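Local coordinates for aminopeptidase N family protein (Idiomarina loihiensis L2TR, PDB 4FGM) that probably acts as a zinc-dependent aminopeptidase of the M61 family, removing residues from the N-terminal end of peptides, at residues E30-N35 with C112-G117; W36-Y41 with L290-E295. One frame throughout, in Å; residues are numbered along the deposited sequence.

Interaction 1 of 2, residues E30-N35 with C112-G117; sequences ELWLPN and CLAVEG
A short antiparallel ladder in the N-terminal M61 region pairs Leu-31 and Trp-32 of strand 30-32 with Val-115 and Ala-114 of strand 114-115. Trp-32 and Ala-114 form the hydrogen-bonded pair: Trp-32 N gives its hydrogen to Ala-114 O at 3.0 Å, and Ala-114 N returns one to Trp-32 O at 2.7 Å. A third bond, Glu-116 N to Glu-30 O, carries the pairing one step past the end of strand 114-115.

The side chains divide between the two faces. On one, the Trp-32 indole folds back over its strand partner. Its CG stands between the backbone N and the carbonyl carbon (chi1 61°), and the ring lies over Ala-114, whose CB makes a CH-pi contact 3.8 Å from the centroid of the five-membered ring. The Glu-116 side chain crosses this indole at about a right angle; its OE1 comes within 3.3 Å of Trp-32 CD1 but is badly angled for a bond to NE1. That oxygen and Glu-30 OE1, 4.5 Å apart, both form salt bridges to Arg-71 NH1, which probably offsets the repulsion between the two carboxylates. An alanine in place of Trp-32 would probably take away the ring face that the Ala-114 methyl packs on and leave a gap beside the Glu-116 carboxylate.

The other face is aliphatic. Leu-31 CD2 meets Val-115 CG2 at 4.2 Å, and just past the paired residues Leu-113 CD2 packs on Leu-33 CB at 3.6 Å. Leu-31 also bonds through its backbone to Trp-72, so strand 30-32 has strand 71-74 as its second neighbour. This is ordinary antiparallel beta-sheet pairing, here within the beta-rich N-terminal part of an M61 peptidase.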
loop_
_atom_site.group_PDB
_atom_site.type_symbol
_atom_site.label_atom_id
_atom_site.label_comp_id
_atom_site.label_asym_id
_atom_site.label_seq_id
_atom_site.Cartn_x
_atom_site.Cartn_y
_atom_site.Cartn_z
ATOM N N GLU A 30 -9.284 32.511 3.273
ATOM C CA GLU A 30 -9.754 31.177 3.623
ATOM C C GLU A 30 -8.604 30.211 3.884
ATOM O O GLU A 30 -7.540 30.311 3.280
ATOM C CB GLU A 30 -10.652 30.608 2.516
ATOM C CG GLU A 30 -11.984 31.329 2.375
ATOM C CD GLU A 30 -12.832 30.784 1.240
ATOM O OE1 GLU A 30 -12.379 29.854 0.535
ATOM O OE2 GLU A 30 -13.958 31.293 1.056
ATOM N N LEU A 31 -8.849 29.276 4.794
ATOM C CA LEU A 31 -7.881 28.252 5.164
ATOM C C LEU A 31 -8.596 26.912 4.969
ATOM O O LEU A 31 -9.772 26.774 5.325
ATOM C CB LEU A 31 -7.483 28.414 6.638
ATOM C CG LEU A 31 -7.053 29.814 7.088
ATOM C CD1 LEU A 31 -6.956 29.874 8.604
ATOM C CD2 LEU A 31 -5.731 30.164 6.448
ATOM N N TRP A 32 -7.906 25.936 4.386
ATOM C CA TRP A 32 -8.520 24.632 4.179
ATOM C C TRP A 32 -7.560 23.472 4.428
ATOM O O TRP A 32 -6.333 23.633 4.386
ATOM C CB TRP A 32 -9.102 24.515 2.762
ATOM C CG TRP A 32 -8.090 24.655 1.659
ATOM C CD1 TRP A 32 -7.686 25.813 1.069
ATOM C CD2 TRP A 32 -7.352 23.602 1.025
ATOM N NE1 TRP A 32 -6.743 25.552 0.105
ATOM C CE2 TRP A 32 -6.518 24.201 0.055
ATOM C CE3 TRP A 32 -7.313 22.207 1.181
ATOM C CZ2 TRP A 32 -5.651 23.461 -0.756
ATOM C CZ3 TRP A 32 -6.448 21.465 0.372
ATOM C CH2 TRP A 32 -5.629 22.098 -0.585
ATOM N N LEU A 33 -8.132 22.300 4.694
ATOM C CA LEU A 33 -7.334 21.111 4.946
ATOM C C LEU A 33 -7.719 20.006 3.970
ATOM O O LEU A 33 -8.901 19.777 3.698
ATOM C CB LEU A 33 -7.540 20.628 6.381
ATOM C CG LEU A 33 -6.491 19.617 6.848
ATOM C CD1 LEU A 33 -5.160 20.346 6.999
ATOM C CD2 LEU A 33 -6.911 18.976 8.179
ATOM N N PRO A 34 -6.722 19.308 3.423
ATOM C CA PRO A 34 -6.998 18.227 2.476
ATOM C C PRO A 34 -7.998 17.233 3.062
ATOM O O PRO A 34 -7.970 16.962 4.261
ATOM C CB PRO A 34 -5.625 17.592 2.271
ATOM C CG PRO A 34 -4.686 18.743 2.454
ATOM C CD PRO A 34 -5.278 19.454 3.656
ATOM N N ASN A 35 -8.883 16.696 2.224
ATOM C CA ASN A 35 -9.850 15.724 2.702
ATOM C C ASN A 35 -9.353 14.299 2.475
ATOM O O ASN A 35 -9.996 13.337 2.890
ATOM C CB ASN A 35 -11.212 15.946 2.050
ATOM C CG ASN A 35 -11.926 17.142 2.625
ATOM O OD1 ASN A 35 -11.884 17.368 3.831
ATOM N ND2 ASN A 35 -12.593 17.913 1.772
ATOM N N CYS A 112 -1.181 20.681 8.888
ATOM C CA CYS A 112 -1.053 22.011 8.303
ATOM C C CYS A 112 -2.129 22.532 7.368
ATOM O O CYS A 112 -2.216 22.103 6.215
ATOM C CB CYS A 112 0.288 22.091 7.574
ATOM S SG CYS A 112 1.673 21.705 8.629
ATOM N N LEU A 113 -2.924 23.482 7.850
ATOM C CA LEU A 113 -3.958 24.081 7.011
ATOM C C LEU A 113 -3.305 24.820 5.843
ATOM O O LEU A 113 -2.270 25.465 6.001
ATOM C CB LEU A 113 -4.797 25.075 7.814
ATOM C CG LEU A 113 -5.732 24.498 8.875
ATOM C CD1 LEU A 113 -6.402 25.639 9.619
ATOM C CD2 LEU A 113 -6.773 23.602 8.219
ATOM N N ALA A 114 -3.904 24.711 4.665
ATOM C CA ALA A 114 -3.383 25.392 3.484
ATOM C C ALA A 114 -3.994 26.792 3.422
ATOM O O ALA A 114 -5.161 26.983 3.777
ATOM C CB ALA A 114 -3.746 24.612 2.228
ATOM N N VAL A 115 -3.201 27.772 2.994
ATOM C CA VAL A 115 -3.683 29.149 2.863
ATOM C C VAL A 115 -4.192 29.340 1.439
ATOM O O VAL A 115 -3.408 29.347 0.486
ATOM C CB VAL A 115 -2.553 30.182 3.137
ATOM C CG1 VAL A 115 -3.099 31.598 3.005
ATOM C CG2 VAL A 115 -1.975 29.971 4.534
ATOM N N GLU A 116 -5.507 29.480 1.296
ATOM C CA GLU A 116 -6.138 29.653 -0.016
ATOM C C GLU A 116 -5.491 30.733 -0.876
ATOM O O GLU A 116 -5.320 31.873 -0.440
ATOM C CB GLU A 116 -7.622 29.976 0.149
ATOM C CG GLU A 116 -8.385 30.103 -1.163
ATOM C CD GLU A 116 -8.449 28.800 -1.947
ATOM O OE1 GLU A 116 -8.827 27.766 -1.359
ATOM O OE2 GLU A 116 -8.130 28.808 -3.154
ATOM N N GLY A 117 -5.128 30.357 -2.099
ATOM C CA GLY A 117 -4.515 31.300 -3.015
ATOM C C GLY A 117 -3.025 31.515 -2.836
ATOM O O GLY A 117 -2.363 32.028 -3.732
#

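Interaction 2 of 2, residues W36-Y41 with L290-E295; sequences WIPGSY and LPYQLE. With MAE (maleic acid), chain B.
Trp-36 and Pro-38 present an indole and a pyrrolidine ring to Tyr-292 and Leu-294; Leu-294 and Pro-38 each lay a carbon over a ring face, of Trp-36 and of Tyr-292 respectively. Leu-294 crosses the Trp-36 side chain at about a right angle and sets its CD2 over one face of the indole, 3.8 Å from the centroid of the six-membered ring and displaced toward the rim. The same methyl reaches Pro-38 CG at 4.0 Å, so one branch of the leucine serves both residues.

Pro-38 in turn lies over one face of the Tyr-292 ring in a CH-pi contact: its CG sits above the centre, only 5° off the normal, while CB lies 3.9 Å from Tyr-292 CZ on the hydroxyl side. The Tyr-292 and Trp-36 side chains also cross at about a right angle, meeting where indole CH2 approaches Tyr-292 CD2 at 3.9 Å.

At the indole's edge, near its plane, Gln-293 O accepts a weak hydrogen bond from Trp-36 NE1: the distance is 3.1 Å, but the angle at the hydrogen is 133°. Trp-36 CG stands between the backbone N and the carbonyl carbon (chi1 64°), the side from which the indole extends toward 290-295. Trp-359 adds an edge-to-face contact to the same ring.

A water joins the phenols, 2.8 Å from Tyr-292 OH and hydrogen-bonded to Tyr-41 OH as well. Residues Ile-37 to Ser-40 form a type II beta turn, closed by Ser-40 N bonding to Ile-37 O, with Pro-38 and Gly-39 at its second and third positions. Gly-39 and Ser-40 belong to the maleic acid pocket, so the packing of Trp-36 and Pro-38 on Tyr-292 and Leu-294 joins a type II turn of the N-terminal M61 region to the loop 290-295, beside the zinc peptidase active site.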
loop_
_atom_site.group_PDB
_atom_site.type_symbol
_atom_site.label_atom_id
_atom_site.label_comp_id
_atom_site.label_asym_id
_atom_site.label_seq_id
_atom_site.Cartn_x
_atom_site.Cartn_y
_atom_site.Cartn_z
ATOM N N TRP A 36 -8.202 14.182 1.813
ATOM C CA TRP A 36 -7.563 12.895 1.574
ATOM C C TRP A 36 -6.083 13.120 1.307
ATOM O O TRP A 36 -5.682 14.213 0.923
ATOM C CB TRP A 36 -8.208 12.142 0.406
ATOM C CG TRP A 36 -8.093 12.789 -0.942
ATOM C CD1 TRP A 36 -8.853 13.819 -1.426
ATOM C CD2 TRP A 36 -7.215 12.404 -2.009
ATOM N NE1 TRP A 36 -8.510 14.090 -2.728
ATOM C CE2 TRP A 36 -7.511 13.235 -3.115
ATOM C CE3 TRP A 36 -6.219 11.431 -2.146
ATOM C CZ2 TRP A 36 -6.839 13.128 -4.340
ATOM C CZ3 TRP A 36 -5.547 11.325 -3.371
ATOM C CH2 TRP A 36 -5.867 12.167 -4.450
ATOM N N ILE A 37 -5.264 12.094 1.520
ATOM C CA ILE A 37 -3.829 12.225 1.306
ATOM C C ILE A 37 -3.359 11.453 0.083
ATOM O O ILE A 37 -3.732 10.296 -0.111
ATOM C CB ILE A 37 -3.026 11.736 2.543
ATOM C CG1 ILE A 37 -1.526 11.829 2.251
ATOM C CG2 ILE A 37 -3.428 10.309 2.899
ATOM C CD1 ILE A 37 -0.630 11.513 3.426
ATOM N N PRO A 38 -2.531 12.094 -0.764
ATOM C CA PRO A 38 -2.012 11.450 -1.977
ATOM C C PRO A 38 -1.485 10.051 -1.695
ATOM O O PRO A 38 -0.809 9.827 -0.700
ATOM C CB PRO A 38 -0.910 12.413 -2.437
ATOM C CG PRO A 38 -1.493 13.761 -2.074
ATOM C CD PRO A 38 -2.092 13.503 -0.680
ATOM N N GLY A 39 -1.815 9.109 -2.572
ATOM C CA GLY A 39 -1.349 7.748 -2.403
ATOM C C GLY A 39 -2.333 6.836 -1.699
ATOM O O GLY A 39 -2.168 5.635 -1.730
ATOM N N SER A 40 -3.353 7.402 -1.066
ATOM C CA SER A 40 -4.359 6.615 -0.361
ATOM C C SER A 40 -5.698 7.189 -0.803
ATOM O O SER A 40 -6.188 8.184 -0.254
ATOM C CB SER A 40 -4.178 6.762 1.148
ATOM O OG SER A 40 -4.979 5.832 1.845
ATOM N N TYR A 41 -6.293 6.537 -1.793
ATOM C CA TYR A 41 -7.533 7.012 -2.383
ATOM C C TYR A 41 -8.815 6.735 -1.631
ATOM O O TYR A 41 -9.654 5.949 -2.068
ATOM C CB TYR A 41 -7.596 6.487 -3.818
ATOM C CG TYR A 41 -6.238 6.620 -4.489
ATOM C CD1 TYR A 41 -5.703 7.881 -4.773
ATOM C CD2 TYR A 41 -5.442 5.497 -4.728
ATOM C CE1 TYR A 41 -4.407 8.019 -5.272
ATOM C CE2 TYR A 41 -4.147 5.625 -5.221
ATOM C CZ TYR A 41 -3.637 6.888 -5.490
ATOM O OH TYR A 41 -2.354 7.020 -5.967
ATOM N N LEU A 290 -1.873 16.118 -11.588
ATOM C CA LEU A 290 -1.005 17.257 -11.876
ATOM C C LEU A 290 -1.807 18.533 -12.146
ATOM O O LEU A 290 -2.088 18.865 -13.297
ATOM C CB LEU A 290 -0.116 16.944 -13.086
ATOM C CG LEU A 290 0.959 15.871 -12.883
ATOM C CD1 LEU A 290 1.545 15.461 -14.232
ATOM C CD2 LEU A 290 2.049 16.406 -11.955
ATOM N N PRO A 291 -2.158 19.283 -11.087
ATOM C CA PRO A 291 -1.844 19.005 -9.683
ATOM C C PRO A 291 -2.924 18.162 -8.994
ATOM O O PRO A 291 -3.913 17.775 -9.617
ATOM C CB PRO A 291 -1.761 20.400 -9.089
ATOM C CG PRO A 291 -2.945 21.064 -9.756
ATOM C CD PRO A 291 -2.847 20.582 -11.213
ATOM N N TYR A 292 -2.719 17.882 -7.709
ATOM C CA TYR A 292 -3.684 17.121 -6.921
ATOM C C TYR A 292 -4.826 18.036 -6.477
ATOM O O TYR A 292 -4.606 19.206 -6.158
ATOM C CB TYR A 292 -3.033 16.542 -5.652
ATOM C CG TYR A 292 -2.178 15.312 -5.849
ATOM C CD1 TYR A 292 -0.792 15.404 -5.924
ATOM C CD2 TYR A 292 -2.762 14.049 -5.972
ATOM C CE1 TYR A 292 -0.004 14.271 -6.120
ATOM C CE2 TYR A 292 -1.986 12.906 -6.167
ATOM C CZ TYR A 292 -0.607 13.024 -6.242
ATOM O OH TYR A 292 0.163 11.897 -6.450
ATOM N N GLN A 293 -6.046 17.510 -6.478
ATOM C CA GLN A 293 -7.193 18.271 -5.991
ATOM C C GLN A 293 -7.569 17.441 -4.759
ATOM O O GLN A 293 -8.036 16.308 -4.871
ATOM C CB GLN A 293 -8.311 18.339 -7.052
ATOM C CG GLN A 293 -9.065 17.059 -7.328
ATOM C CD GLN A 293 -10.249 16.866 -6.394
ATOM O OE1 GLN A 293 -10.498 17.681 -5.504
ATOM N NE2 GLN A 293 -10.986 15.780 -6.597
ATOM N N LEU A 294 -7.321 18.003 -3.581
ATOM C CA LEU A 294 -7.536 17.285 -2.329
ATOM C C LEU A 294 -8.788 17.593 -1.514
ATOM O O LEU A 294 -8.828 17.344 -0.307
ATOM C CB LEU A 294 -6.298 17.475 -1.446
ATOM C CG LEU A 294 -4.989 17.149 -2.172
ATOM C CD1 LEU A 294 -3.793 17.477 -1.300
ATOM C CD2 LEU A 294 -4.992 15.688 -2.547
ATOM N N GLU A 295 -9.814 18.109 -2.168
ATOM C CA GLU A 295 -11.049 18.436 -1.480
ATOM C C GLU A 295 -12.083 17.346 -1.740
ATOM O O GLU A 295 -13.007 17.154 -0.954
ATOM C CB GLU A 295 -11.591 19.768 -2.017
ATOM C CG GLU A 295 -12.609 20.477 -1.134
ATOM C CD GLU A 295 -12.011 21.686 -0.427
ATOM O OE1 GLU A 295 -10.881 22.088 -0.781
ATOM O OE2 GLU A 295 -12.672 22.246 0.474
HETATM C C1 MAE B . 0.249 1.664 -1.828
HETATM O O1 MAE B . -0.602 1.783 -2.778
HETATM O O2 MAE B . 1.423 2.046 -2.038
HETATM C C2 MAE B . -0.233 1.130 -0.535
HETATM C C3 MAE B . -1.007 1.663 0.407
HETATM C C4 MAE B . -1.614 2.989 0.389
HETATM O O3 MAE B . -1.469 3.851 -0.499
HETATM O O4 MAE B . -2.371 3.219 1.354
HETATM O O HOH W 1 -1.080 9.605 -5.412
#

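Interaction 1 and interaction 2 have centres 13 Å apart and follow one continuous run of chain, since 30-35 leads straight into 36-41. Their partners come later in the order 112-117, then 290-295, so the two contacts interleave along the sequence. Interaction 1 is strand pairing inside the N-terminal M61 region; interaction 2 takes the same chain across to the loop between helices 262-277 and 303-306. They meet at Asn-35, whose N lies 2.6 Å from Leu-294 O, a probable hydrogen bond, and Pro-34 packs on Leu-294. The run thus links the strands of the N-terminal M61 region to the pocket near the zinc held by His-273, His-277 and Glu-307.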